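PDB 2COV: beta-1,3-xylanase from Alcaligenes sp., which binds beta-1,3-xylan through this family 31 carbohydrate-binding module, the non-catalytic part of a xylan-degrading enzyme. Local coordinates for residues D12-Y17 against T91-N96; D20-V25 against R56-A61; K30-G35 against L69-E74; V39-Y44 against Q65-T70. All coordinates share one frame; numbering follows the deposited sequence.

Interaction 1. Residues D12-Y17 against T91-N96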
loop_
_atom_site.group_PDB
_atom_site.type_symbol
_atom_site.label_atom_id
_atom_site.label_comp_id
_atom_site.label_asym_id
_atom_site.label_seq_id
_atom_site.Cartn_x
_atom_site.Cartn_y
_atom_site.Cartn_z
ATOM N N ASP A 12 -0.296 23.533 7.405
ATOM C CA ASP A 12 -0.004 22.671 8.552
ATOM C C ASP A 12 0.950 21.530 8.254
ATOM O O ASP A 12 1.613 21.075 9.170
ATOM C CB ASP A 12 -1.313 22.099 9.052
ATOM C CG ASP A 12 -2.191 23.103 9.797
ATOM O OD1 ASP A 12 -1.662 24.057 10.398
ATOM O OD2 ASP A 12 -3.392 22.805 9.823
ATOM N N PHE A 13 1.038 21.090 7.022
ATOM C CA PHE A 13 1.923 20.034 6.562
ATOM C C PHE A 13 3.022 20.711 5.775
ATOM O O PHE A 13 2.751 21.270 4.707
ATOM C CB PHE A 13 1.112 19.085 5.673
ATOM C CG PHE A 13 1.815 17.812 5.288
ATOM C CD1 PHE A 13 1.268 17.019 4.286
ATOM C CD2 PHE A 13 3.019 17.391 5.849
ATOM C CE1 PHE A 13 1.836 15.860 3.877
ATOM C CE2 PHE A 13 3.597 16.204 5.468
ATOM C CZ PHE A 13 3.005 15.453 4.478
ATOM N N ASN A 14 4.233 20.776 6.306
ATOM C CA ASN A 14 5.224 21.642 5.687
ATOM C C ASN A 14 6.636 21.219 6.111
ATOM O O ASN A 14 6.863 20.149 6.652
ATOM C CB ASN A 14 4.860 23.080 6.090
ATOM C CG ASN A 14 5.046 24.109 5.050
ATOM O OD1 ASN A 14 4.212 25.094 5.071
ATOM N ND2 ASN A 14 5.964 23.974 4.204
ATOM N N PHE A 15 7.592 22.070 5.760
ATOM C CA PHE A 15 9.000 21.842 6.104
ATOM C C PHE A 15 9.704 23.114 6.456
ATOM O O PHE A 15 9.301 24.206 6.069
ATOM C CB PHE A 15 9.748 21.125 4.995
ATOM C CG PHE A 15 9.974 21.992 3.803
ATOM C CD1 PHE A 15 9.037 22.116 2.818
ATOM C CD2 PHE A 15 11.163 22.741 3.677
ATOM C CE1 PHE A 15 9.244 22.954 1.712
ATOM C CE2 PHE A 15 11.351 23.588 2.588
ATOM C CZ PHE A 15 10.442 23.662 1.568
ATOM N N ASN A 16 10.779 22.956 7.254
ATOM C CA ASN A 16 11.737 23.974 7.527
ATOM C C ASN A 16 13.097 23.628 6.979
ATOM O O ASN A 16 13.565 22.484 7.069
ATOM C CB ASN A 16 11.950 24.130 9.047
ATOM C CG ASN A 16 10.710 24.574 9.781
ATOM O OD1 ASN A 16 10.085 25.575 9.408
ATOM N ND2 ASN A 16 10.369 23.865 10.859
ATOM N N TYR A 17 13.771 24.623 6.412
ATOM C CA TYR A 17 15.196 24.537 6.212
ATOM C C TYR A 17 15.928 24.526 7.588
ATOM O O TYR A 17 15.646 25.358 8.413
ATOM C CB TYR A 17 15.634 25.727 5.352
ATOM C CG TYR A 17 17.117 25.980 5.273
ATOM C CD1 TYR A 17 17.774 26.800 6.201
ATOM C CD2 TYR A 17 17.872 25.450 4.249
ATOM C CE1 TYR A 17 19.141 27.056 6.085
ATOM C CE2 TYR A 17 19.239 25.732 4.136
ATOM C CZ TYR A 17 19.828 26.495 5.041
ATOM O OH TYR A 17 21.209 26.815 4.938
ATOM N N THR A 91 13.773 24.290 -0.235
ATOM C CA THR A 91 14.269 25.652 -0.293
ATOM C C THR A 91 14.673 26.089 1.114
ATOM O O THR A 91 14.502 25.347 2.061
ATOM C CB THR A 91 13.144 26.637 -0.714
ATOM O OG1 THR A 91 12.091 26.617 0.298
ATOM C CG2 THR A 91 12.474 26.223 -2.049
ATOM N N THR A 92 15.126 27.351 1.213
ATOM C CA THR A 92 15.591 27.907 2.457
ATOM C C THR A 92 14.474 28.470 3.363
ATOM O O THR A 92 14.784 29.101 4.371
ATOM C CB THR A 92 16.650 28.966 2.220
ATOM O OG1 THR A 92 16.017 29.937 1.385
ATOM C CG2 THR A 92 17.887 28.336 1.582
ATOM N N GLN A 93 13.180 28.141 3.107
ATOM C CA GLN A 93 12.123 28.688 3.984
ATOM C C GLN A 93 12.235 28.168 5.409
ATOM O O GLN A 93 12.554 27.022 5.593
ATOM C CB GLN A 93 10.735 28.322 3.451
ATOM C CG GLN A 93 10.387 26.846 3.483
ATOM C CD GLN A 93 8.948 26.549 3.024
ATOM O OE1 GLN A 93 8.480 27.095 2.014
ATOM N NE2 GLN A 93 8.272 25.690 3.730
ATOM N N VAL A 94 11.946 29.027 6.376
ATOM C CA VAL A 94 11.878 28.649 7.766
ATOM C C VAL A 94 10.513 29.148 8.232
ATOM O O VAL A 94 10.230 30.373 8.243
ATOM C CB VAL A 94 13.037 29.260 8.579
ATOM C CG1 VAL A 94 12.892 28.946 10.028
ATOM C CG2 VAL A 94 14.352 28.774 8.047
ATOM N N CYS A 95 9.688 28.214 8.675
ATOM C CA CYS A 95 8.305 28.485 8.966
ATOM C C CYS A 95 7.870 28.291 10.422
ATOM O O CYS A 95 7.113 29.108 10.953
ATOM C CB CYS A 95 7.451 27.509 8.186
ATOM S SG CYS A 95 7.609 27.621 6.463
ATOM N N ASN A 96 8.217 27.159 11.013
ATOM C CA ASN A 96 7.704 26.753 12.343
ATOM C C ASN A 96 8.916 26.200 12.999
ATOM O O ASN A 96 9.116 24.966 12.931
ATOM C CB ASN A 96 6.619 25.659 12.188
ATOM C CG ASN A 96 5.925 25.311 13.478
ATOM O OD1 ASN A 96 4.760 24.885 13.479
ATOM N ND2 ASN A 96 6.632 25.461 14.593
#
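The edge strand 13-19 of the beta-sandwich meets the C-terminal loop 91-96 here, with Asn16 and Gln93 making most of the polar links. Asn16 reaches the loop with its amide. Its OD1 accepts two backbone N-H groups, from Cys95 N at 2.8 Å and from Asn96 N at 2.9 Å. Its ND2 returns a bond to Asn96 O, 2.7 Å away and well above that carbonyl plane. Asn16 thus both accepts from and donates to the backbone of 95-96. In this fold, consistent with the E-set clan, loop 91-96 runs across edge strand 13-19, and the Cys9-Cys95 disulfide ties it to the N-terminal segment. Gln93 lays its amide over the Phe15 ring, the planes only 7° apart, with NE2 above the ring centre. Gln93 CG sits between the backbone N and the carbonyl carbon (chi1 66°), which places it 3.5 Å from Phe15 CE2. The same NE2 donates a straight bond to Phe15 O (3.0 Å), and OE1 is held by Asn8. Tyr17 N donates to Gln93 O at 2.8 Å. Thr92 CG2 lies over one face of the Tyr17 ring, 4.2 Å from its centroid, while Tyr17 OH bonds Asp20.

Interaction 2. Residues D20-V25 against R56-A61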
loop_
_atom_site.group_PDB
_atom_site.type_symbol
_atom_site.label_atom_id
_atom_site.label_comp_id
_atom_site.label_asym_id
_atom_site.label_seq_id
_atom_site.Cartn_x
_atom_site.Cartn_y
_atom_site.Cartn_z
ATOM N N ASP A 20 21.976 23.591 4.846
ATOM C CA ASP A 20 22.009 23.258 3.451
ATOM C C ASP A 20 21.893 21.750 3.218
ATOM O O ASP A 20 21.485 21.389 2.106
ATOM C CB ASP A 20 23.339 23.706 2.838
ATOM C CG ASP A 20 23.389 25.166 2.515
ATOM O OD1 ASP A 20 22.429 25.951 2.825
ATOM O OD2 ASP A 20 24.448 25.522 1.897
ATOM N N GLN A 21 22.141 20.878 4.187
ATOM C CA GLN A 21 21.933 19.463 3.880
ATOM C C GLN A 21 20.893 18.817 4.800
ATOM O O GLN A 21 20.864 17.631 4.877
ATOM C CB GLN A 21 23.198 18.662 3.901
ATOM C CG GLN A 21 23.767 18.667 5.327
ATOM C CD GLN A 21 24.802 19.723 5.443
ATOM O OE1 GLN A 21 24.621 20.702 6.201
ATOM N NE2 GLN A 21 25.882 19.590 4.621
ATOM N N GLU A 22 20.067 19.604 5.478
ATOM C CA GLU A 22 19.050 19.043 6.382
ATOM C C GLU A 22 17.716 19.806 6.263
ATOM O O GLU A 22 17.652 21.036 6.324
ATOM C CB GLU A 22 19.507 19.079 7.854
ATOM C CG GLU A 22 20.492 17.908 8.253
ATOM C CD GLU A 22 20.618 17.711 9.749
ATOM O OE1 GLU A 22 21.099 16.578 10.081
ATOM O OE2 GLU A 22 20.248 18.671 10.523
ATOM N N ILE A 23 16.652 19.024 6.154
ATOM C CA ILE A 23 15.263 19.493 6.086
ATOM C C ILE A 23 14.524 18.923 7.292
ATOM O O ILE A 23 14.745 17.785 7.628
ATOM C CB ILE A 23 14.597 19.038 4.758
ATOM C CG1 ILE A 23 13.220 19.681 4.586
ATOM C CG2 ILE A 23 14.512 17.528 4.665
ATOM C CD1 ILE A 23 12.582 19.306 3.276
ATOM N N GLU A 24 13.688 19.747 7.942
ATOM C CA GLU A 24 12.791 19.234 8.978
ATOM C C GLU A 24 11.413 19.197 8.328
ATOM O O GLU A 24 10.895 20.207 7.899
ATOM C CB GLU A 24 12.794 20.179 10.173
ATOM C CG GLU A 24 11.786 19.717 11.258
ATOM C CD GLU A 24 11.748 20.590 12.467
ATOM O OE1 GLU A 24 11.406 21.757 12.324
ATOM O OE2 GLU A 24 11.975 20.108 13.553
ATOM N N VAL A 25 10.807 18.050 8.380
ATOM C CA VAL A 25 9.440 17.827 7.877
ATOM C C VAL A 25 8.534 17.819 9.071
ATOM O O VAL A 25 8.863 17.252 10.113
ATOM C CB VAL A 25 9.347 16.513 7.098
ATOM C CG1 VAL A 25 7.940 16.247 6.632
ATOM C CG2 VAL A 25 10.354 16.498 5.918
ATOM N N ARG A 56 7.477 16.214 14.164
ATOM C CA ARG A 56 8.569 16.703 13.370
ATOM C C ARG A 56 9.754 15.760 13.357
ATOM O O ARG A 56 9.979 15.051 14.354
ATOM C CB ARG A 56 8.975 18.044 13.807
ATOM C CG ARG A 56 9.376 18.270 15.170
ATOM C CD ARG A 56 9.359 20.022 15.524
ATOM N NE ARG A 56 8.307 20.841 16.069
ATOM C CZ ARG A 56 8.149 22.038 15.586
ATOM N NH1 ARG A 56 7.230 22.822 16.030
ATOM N NH2 ARG A 56 8.918 22.459 14.483
ATOM N N LYS A 57 10.491 15.711 12.235
ATOM C CA LYS A 57 11.709 14.963 12.150
ATOM C C LYS A 57 12.593 15.572 11.067
ATOM O O LYS A 57 12.085 16.151 10.121
ATOM C CB LYS A 57 11.465 13.472 11.856
ATOM C CG LYS A 57 12.570 12.506 12.403
ATOM C CD LYS A 57 12.539 12.442 13.900
ATOM C CE LYS A 57 13.670 11.530 14.407
ATOM N NZ LYS A 57 14.012 11.676 15.785
ATOM N N THR A 58 13.910 15.441 11.225
ATOM C CA THR A 58 14.881 15.948 10.265
ATOM C C THR A 58 15.529 14.831 9.456
ATOM O O THR A 58 15.723 13.691 9.921
ATOM C CB THR A 58 15.944 16.794 11.011
ATOM O OG1 THR A 58 15.271 17.877 11.724
ATOM C CG2 THR A 58 16.996 17.308 10.112
ATOM N N PHE A 59 15.892 15.179 8.211
ATOM C CA PHE A 59 16.423 14.262 7.214
ATOM C C PHE A 59 17.512 14.954 6.423
ATOM O O PHE A 59 17.546 16.168 6.330
ATOM C CB PHE A 59 15.304 13.936 6.194
ATOM C CG PHE A 59 14.082 13.300 6.805
ATOM C CD1 PHE A 59 13.091 14.075 7.327
ATOM C CD2 PHE A 59 13.948 11.954 6.852
ATOM C CE1 PHE A 59 11.982 13.488 7.919
ATOM C CE2 PHE A 59 12.829 11.362 7.387
ATOM C CZ PHE A 59 11.855 12.146 7.934
ATOM N N ASN A 60 18.375 14.154 5.818
ATOM C CA ASN A 60 19.313 14.672 4.823
ATOM C C ASN A 60 18.530 15.140 3.603
ATOM O O ASN A 60 17.576 14.457 3.198
ATOM C CB ASN A 60 20.287 13.586 4.382
ATOM C CG ASN A 60 21.120 13.032 5.509
ATOM O OD1 ASN A 60 21.646 13.758 6.363
ATOM N ND2 ASN A 60 21.248 11.721 5.498
ATOM N N ALA A 61 18.934 16.215 2.983
ATOM C CA ALA A 61 18.311 16.695 1.746
ATOM C C ALA A 61 19.276 17.573 0.983
ATOM O O ALA A 61 20.320 17.992 1.494
ATOM C CB ALA A 61 17.027 17.460 2.040
HETATM O O HOH W 1 19.481 14.371 9.016
HETATM O O HOH W 2 13.145 17.614 13.681
#
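Ile23 and Phe59 form a hydrogen-bonded antiparallel pair, with Ile23 N to Phe59 O at 3.0 Å and Phe59 N to Ile23 O at 2.9 Å. Val25 and Lys57 repeat the pattern two residues on. Glu24-Thr58 between them, and Glu22-Asn60 on the far side of Ile23-Phe59, are non-hydrogen-bonded pairs. Past the end of the ladder, Ala61 N bonds Gln21 O from well above the carbonyl plane.

Glu24 makes a salt bridge to Arg56 whose hydrogen bond is long and weak, with OE1 3.4 Å from NH2 and near the guanidinium plane. The groups do not meet as a flat, two-bonded pair: their planes are 49° apart, and Glu24 OE2 lies 3.3 Å from Arg56 CD. OE1 has a stronger partner in Asn16, and Arg56 also bonds Ser51 O and Asn96 O. A water donates to Glu24 OE2 at 2.8 Å and also bonds Thr58 OG1. A second water donates to Glu22 OE1 and, weakly, to Asn60 OD1. Glu22 crosses Thr58 at about a right angle, OE2 lying 3.5 Å from CG2.

On the face of Ile23, Val25 and Phe59 the packing is apolar. Ile23 CG2 packs on Ala61 CB at 3.6 Å and more loosely on Phe59 CB. Val25 CG2 approaches Phe59 CD1 obliquely at 3.9 Å.

Ile23, Val25 and Phe59 enter the core of the beta-sandwich. Val39 and Leu41 of strand 37-41 meet them there, with Leu46 of strand 44-51 against Phe59 and Phe90 against Ile23 and Ala61. In the sheet order, strand 22-28 lies between 13-19 and 54-60.

Interaction 3. Residues K30-G35 against L69-E74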
loop_
_atom_site.group_PDB
_atom_site.type_symbol
_atom_site.label_atom_id
_atom_site.label_comp_id
_atom_site.label_asym_id
_atom_site.label_seq_id
_atom_site.Cartn_x
_atom_site.Cartn_y
_atom_site.Cartn_z
ATOM N N LYS A 30 -3.368 18.211 14.642
ATOM C CA LYS A 30 -4.796 18.435 14.303
ATOM C C LYS A 30 -5.713 17.588 15.169
ATOM O O LYS A 30 -6.913 17.473 14.902
ATOM C CB LYS A 30 -5.054 18.094 12.847
ATOM C CG LYS A 30 -4.229 18.886 11.846
ATOM C CD LYS A 30 -4.216 20.334 12.118
ATOM C CE LYS A 30 -5.556 20.946 12.026
ATOM N NZ LYS A 30 -5.468 22.434 11.800
ATOM N N GLY A 31 -5.173 16.988 16.223
ATOM C CA GLY A 31 -6.047 16.405 17.247
ATOM C C GLY A 31 -6.166 14.923 17.273
ATOM O O GLY A 31 -6.886 14.368 18.093
ATOM N N TRP A 32 -5.448 14.227 16.416
ATOM C CA TRP A 32 -5.493 12.758 16.338
ATOM C C TRP A 32 -5.116 12.122 17.657
ATOM O O TRP A 32 -4.292 12.684 18.382
ATOM C CB TRP A 32 -4.555 12.251 15.298
ATOM C CG TRP A 32 -4.588 12.954 13.972
ATOM C CD1 TRP A 32 -5.418 12.715 12.941
ATOM C CD2 TRP A 32 -3.661 13.918 13.533
ATOM N NE1 TRP A 32 -5.094 13.535 11.918
ATOM C CE2 TRP A 32 -4.012 14.268 12.240
ATOM C CE3 TRP A 32 -2.551 14.538 14.111
ATOM C CZ2 TRP A 32 -3.289 15.192 11.507
ATOM C CZ3 TRP A 32 -1.828 15.411 13.378
ATOM C CH2 TRP A 32 -2.210 15.757 12.121
ATOM N N SER A 33 -5.571 10.917 17.934
ATOM C CA SER A 33 -5.091 10.236 19.127
ATOM C C SER A 33 -3.574 10.020 19.067
ATOM O O SER A 33 -2.918 10.134 20.065
ATOM C CB SER A 33 -5.863 8.927 19.307
ATOM O OG SER A 33 -5.879 8.119 18.152
ATOM N N ALA A 34 -3.028 9.697 17.912
ATOM C CA ALA A 34 -1.612 9.779 17.682
ATOM C C ALA A 34 -0.803 8.931 18.646
ATOM O O ALA A 34 0.258 9.319 19.123
ATOM C CB ALA A 34 -1.137 11.193 17.591
ATOM N N GLY A 35 -1.232 7.674 18.872
ATOM C CA GLY A 35 -0.399 6.736 19.636
ATOM C C GLY A 35 0.918 6.425 19.001
ATOM O O GLY A 35 1.868 6.060 19.669
ATOM N N LEU A 69 6.841 14.438 0.745
ATOM C CA LEU A 69 6.651 14.379 2.215
ATOM C C LEU A 69 5.527 13.443 2.528
ATOM O O LEU A 69 4.488 13.465 1.843
ATOM C CB LEU A 69 6.276 15.785 2.730
ATOM C CG LEU A 69 7.142 16.984 2.311
ATOM C CD1 LEU A 69 6.701 18.250 3.070
ATOM C CD2 LEU A 69 8.615 16.665 2.502
ATOM N N THR A 70 5.640 12.690 3.611
ATOM C CA THR A 70 4.500 11.898 4.092
ATOM C C THR A 70 4.429 12.026 5.605
ATOM O O THR A 70 5.418 12.082 6.309
ATOM C CB THR A 70 4.688 10.396 3.788
ATOM O OG1 THR A 70 4.876 10.229 2.372
ATOM C CG2 THR A 70 3.547 9.515 4.227
ATOM N N PHE A 71 3.167 12.104 6.054
ATOM C CA PHE A 71 2.871 12.044 7.474
ATOM C C PHE A 71 1.844 10.966 7.671
ATOM O O PHE A 71 0.803 10.935 6.989
ATOM C CB PHE A 71 2.299 13.361 7.989
ATOM C CG PHE A 71 2.029 13.383 9.472
ATOM C CD1 PHE A 71 3.047 13.128 10.361
ATOM C CD2 PHE A 71 0.798 13.597 10.010
ATOM C CE1 PHE A 71 2.845 13.074 11.731
ATOM C CE2 PHE A 71 0.567 13.603 11.373
ATOM C CZ PHE A 71 1.571 13.325 12.207
ATOM N N LYS A 72 2.183 10.022 8.533
ATOM C CA LYS A 72 1.314 8.922 8.910
ATOM C C LYS A 72 1.003 9.001 10.388
ATOM O O LYS A 72 1.897 9.180 11.185
ATOM C CB LYS A 72 1.971 7.552 8.642
ATOM C CG LYS A 72 2.692 7.394 7.362
ATOM C CD LYS A 72 3.181 5.996 7.131
ATOM C CE LYS A 72 3.959 5.846 5.842
ATOM N NZ LYS A 72 4.461 4.470 5.635
ATOM N N VAL A 73 -0.262 8.874 10.745
ATOM C CA VAL A 73 -0.627 9.050 12.122
ATOM C C VAL A 73 -1.712 8.127 12.578
ATOM O O VAL A 73 -2.712 7.930 11.873
ATOM C CB VAL A 73 -0.964 10.546 12.398
ATOM C CG1 VAL A 73 -2.222 11.059 11.654
ATOM C CG2 VAL A 73 -1.088 10.807 13.904
ATOM N N GLU A 74 -1.551 7.555 13.761
ATOM C CA GLU A 74 -2.583 6.746 14.442
ATOM C C GLU A 74 -3.743 7.629 14.785
ATOM O O GLU A 74 -3.595 8.756 15.199
ATOM C CB GLU A 74 -1.940 6.186 15.711
ATOM C CG GLU A 74 -2.713 5.111 16.385
ATOM C CD GLU A 74 -3.877 5.590 17.249
ATOM O OE1 GLU A 74 -3.749 6.563 18.030
ATOM O OE2 GLU A 74 -4.955 4.909 17.159
#
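Trp32 packs closely on Val73 and Phe71, where the loop between strands 22-28 and 37-41 folds over the end of the beta-sandwich. Val73 CG1 stands almost straight above the five-membered ring of Trp32, 3.6 Å from its centroid and 4° off the normal. This is a CH-pi contact over the face. Lys30 CB covers the opposite face of the indole. The far end of the indole meets Phe71 tip to tip, Trp32 CH2 lying 3.6 Å from Phe71 CE2. These rings are oblique, their planes 52° apart. With Val73 CG1 between its backbone N and carbonyl carbon (chi1 66°), CG1 faces the indole and CG2 is left to touch Ala34 CB at 3.7 Å.

The loop side at Gly35 is open by contrast, though Glu74 beside it is buried. Glu74 OE1 is satisfied by two donors. Ser33 OG gives a short bond of 2.6 Å from above the carboxylate plane. Gly35 N gives a nearly straight one of 2.9 Å on the anti side. The Glu74 chain bends at chi2, and its OE2 bonds Gly78 N. The carboxylate therefore joins two loops, and its charge is probably eased by these donors. Ala34 N adds a bond to Glu74 O at 2.9 Å, from above the carbonyl plane. Ser33 OG also accepts from Tyr77 N.

Around the aromatic part, His27 of strand 22-28 meets Trp32 edge-to-face. Phe55 of strand 54-60 touches Trp32, Ala34 and Phe71. Strand 66-75 itself lies between strands 37-41 and 80-89 in the sheet.

Interaction 4. Residues V39-Y44 against Q65-T70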
loop_
_atom_site.group_PDB
_atom_site.type_symbol
_atom_site.label_atom_id
_atom_site.label_comp_id
_atom_site.label_asym_id
_atom_site.label_seq_id
_atom_site.Cartn_x
_atom_site.Cartn_y
_atom_site.Cartn_z
ATOM N N VAL A 39 6.981 10.501 10.210
ATOM C CA VAL A 39 7.288 11.538 9.259
ATOM C C VAL A 39 8.257 10.924 8.259
ATOM O O VAL A 39 9.196 10.276 8.643
ATOM C CB VAL A 39 7.926 12.713 10.023
ATOM C CG1 VAL A 39 8.242 13.771 9.077
ATOM C CG2 VAL A 39 6.997 13.225 11.144
ATOM N N CYS A 40 8.046 11.199 6.972
ATOM C CA CYS A 40 8.860 10.558 5.925
ATOM C C CYS A 40 9.256 11.555 4.858
ATOM O O CYS A 40 8.522 12.515 4.541
ATOM C CB CYS A 40 8.103 9.430 5.210
ATOM S SG CYS A 40 7.034 8.432 6.260
ATOM N N LEU A 41 10.417 11.268 4.277
ATOM C CA LEU A 41 10.916 12.016 3.111
ATOM C C LEU A 41 11.237 10.963 2.060
ATOM O O LEU A 41 12.062 10.073 2.292
ATOM C CB LEU A 41 12.223 12.762 3.486
ATOM C CG LEU A 41 12.711 13.737 2.459
ATOM C CD1 LEU A 41 11.864 14.966 2.465
ATOM C CD2 LEU A 41 14.211 14.123 2.671
ATOM N N ASN A 42 10.586 11.061 0.917
ATOM C CA ASN A 42 10.743 10.067 -0.110
ATOM C C ASN A 42 10.570 8.641 0.393
ATOM O O ASN A 42 11.270 7.677 -0.032
ATOM C CB ASN A 42 12.089 10.186 -0.874
ATOM C CG ASN A 42 12.163 11.352 -1.806
ATOM O OD1 ASN A 42 11.160 12.067 -2.034
ATOM N ND2 ASN A 42 13.332 11.601 -2.353
ATOM N N ASP A 43 9.574 8.450 1.261
ATOM C CA ASP A 43 9.213 7.141 1.788
ATOM C C ASP A 43 10.251 6.504 2.720
ATOM O O ASP A 43 10.182 5.323 3.034
ATOM C CB ASP A 43 8.808 6.104 0.678
ATOM C CG ASP A 43 7.946 6.704 -0.382
ATOM O OD1 ASP A 43 8.381 6.824 -1.583
ATOM O OD2 ASP A 43 6.821 7.121 -0.021
ATOM N N TYR A 44 11.220 7.304 3.175
ATOM C CA TYR A 44 12.126 6.938 4.283
ATOM C C TYR A 44 11.477 7.535 5.534
ATOM O O TYR A 44 11.349 8.746 5.600
ATOM C CB TYR A 44 13.507 7.515 4.031
ATOM C CG TYR A 44 14.450 7.261 5.162
ATOM C CD1 TYR A 44 15.176 6.103 5.217
ATOM C CD2 TYR A 44 14.625 8.194 6.159
ATOM C CE1 TYR A 44 16.047 5.889 6.275
ATOM C CE2 TYR A 44 15.518 7.935 7.213
ATOM C CZ TYR A 44 16.179 6.780 7.275
ATOM O OH TYR A 44 17.073 6.539 8.312
ATOM N N GLN A 65 16.195 20.148 -4.815
ATOM C CA GLN A 65 15.644 18.870 -5.190
ATOM C C GLN A 65 14.196 18.741 -4.695
ATOM O O GLN A 65 13.768 19.473 -3.817
ATOM C CB GLN A 65 16.505 17.718 -4.666
ATOM C CG GLN A 65 17.857 17.695 -5.354
ATOM C CD GLN A 65 17.803 17.367 -6.809
ATOM O OE1 GLN A 65 18.262 18.171 -7.683
ATOM N NE2 GLN A 65 17.353 16.181 -7.108
ATOM N N ASP A 66 13.448 17.927 -5.429
ATOM C CA ASP A 66 12.033 17.701 -5.156
ATOM C C ASP A 66 11.892 16.447 -4.320
ATOM O O ASP A 66 12.560 15.453 -4.579
ATOM C CB ASP A 66 11.246 17.471 -6.437
ATOM C CG ASP A 66 11.344 18.605 -7.373
ATOM O OD1 ASP A 66 11.272 18.335 -8.631
ATOM O OD2 ASP A 66 11.468 19.745 -6.880
ATOM N N TYR A 67 10.992 16.462 -3.337
ATOM C CA TYR A 67 10.792 15.380 -2.407
ATOM C C TYR A 67 9.301 15.150 -2.185
ATOM O O TYR A 67 8.516 16.097 -2.162
ATOM C CB TYR A 67 11.413 15.761 -1.038
ATOM C CG TYR A 67 12.924 15.850 -1.089
ATOM C CD1 TYR A 67 13.559 17.078 -1.266
ATOM C CD2 TYR A 67 13.700 14.709 -1.025
ATOM C CE1 TYR A 67 14.932 17.172 -1.369
ATOM C CE2 TYR A 67 15.108 14.794 -1.114
ATOM C CZ TYR A 67 15.694 16.040 -1.324
ATOM O OH TYR A 67 17.036 16.152 -1.440
ATOM N N LYS A 68 8.975 13.909 -1.881
ATOM C CA LYS A 68 7.634 13.577 -1.369
ATOM C C LYS A 68 7.689 13.614 0.158
ATOM O O LYS A 68 8.503 12.889 0.792
ATOM C CB LYS A 68 7.234 12.215 -1.827
ATOM C CG LYS A 68 5.880 11.720 -1.308
ATOM C CD LYS A 68 5.730 10.189 -1.651
ATOM C CE LYS A 68 4.523 9.520 -1.116
ATOM N NZ LYS A 68 4.659 8.058 -1.523
ATOM N N LEU A 69 6.841 14.438 0.745
ATOM C CA LEU A 69 6.651 14.379 2.215
ATOM C C LEU A 69 5.527 13.443 2.528
ATOM O O LEU A 69 4.488 13.465 1.843
ATOM C CB LEU A 69 6.276 15.785 2.730
ATOM C CG LEU A 69 7.142 16.984 2.311
ATOM C CD1 LEU A 69 6.701 18.250 3.070
ATOM C CD2 LEU A 69 8.615 16.665 2.502
ATOM N N THR A 70 5.640 12.690 3.611
ATOM C CA THR A 70 4.500 11.898 4.092
ATOM C C THR A 70 4.429 12.026 5.605
ATOM O O THR A 70 5.418 12.082 6.309
ATOM C CB THR A 70 4.688 10.396 3.788
ATOM O OG1 THR A 70 4.876 10.229 2.372
ATOM C CG2 THR A 70 3.547 9.515 4.227
HETATM O O HOH W 3 14.107 13.370 -4.495
HETATM O O HOH W 4 7.600 10.430 1.842
HETATM O O HOH W 5 5.666 7.322 2.319
#
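Cys40 and Thr70 pair on antiparallel strands, with bonds from Cys40 N to Thr70 O and from Thr70 N to Cys40 O. Leu41 and Leu69 follow as a non-hydrogen-bonded pair. Asn42 N then donates to Lys68 O at 2.8 Å. Leu41 to Tyr44 is a type I' turn that leads into strand 44-51, making a beta-hairpin with 37-41.

Two side chains of the turn bond back to strand 66-75. Asn42 OD1 takes Lys68 N at 2.9 Å, nearly along its C=O axis, and so acts like a backbone carbonyl beyond the end of the ladder. Asp43 OD2 uses its syn lone pair for Lys68 NZ, a salt bridge of 2.8 Å. The lysine gets there with an extended chain, CG anti to the backbone N (chi1 177°).

Three waters fill in the polar links. One accepts from Asn42 ND2 and donates to Asp66 O. Another accepts from Asp43 N and donates to Lys68 O and Thr70 OG1. The third donates to Asp43 OD2 (2.6 Å) and Thr70 OG1, which also bonds Asp85.

Leu41 packs on the core side, its CD1 touching Tyr67 CB at 3.6 Å and Leu69 CD2 at 3.7 Å. On the opposite face Cys40 CB meets Thr70 CB at 3.8 Å.

Asp43 also packs against Asp43 of two neighbouring subunits. Lys68 probably offsets the negative charge gathered there. Backbone and Asn42 bonds, the salt bridge and the waters hold the turn to strand 66-75, while the Cys40-Cys45 disulfide braces the hairpin itself.

All four contacts belong to one antiparallel beta-sandwich. Interactions 1 and 2 lie about 10 Å apart between centres and share a polar network: Asn16 ND2 reaches Glu24 OE1 at 2.8 Å, and Asn96 O reaches Arg56 NH2 at 3.0 Å. Interactions 2 and 4, also about 10 Å apart, meet in the core, where Val25 CG1 is 3.5 Å from Val39 CG1. Interactions 3 and 4 use the same strand, 66-75, with centres about 16 Å apart. Interaction 3 lies across the chain's centre from interactions 1 and 2. It still reaches interaction 1 through the Asp12 OD2 to Lys30 NZ salt bridge (2.9 Å). No sugar marks the binding site here.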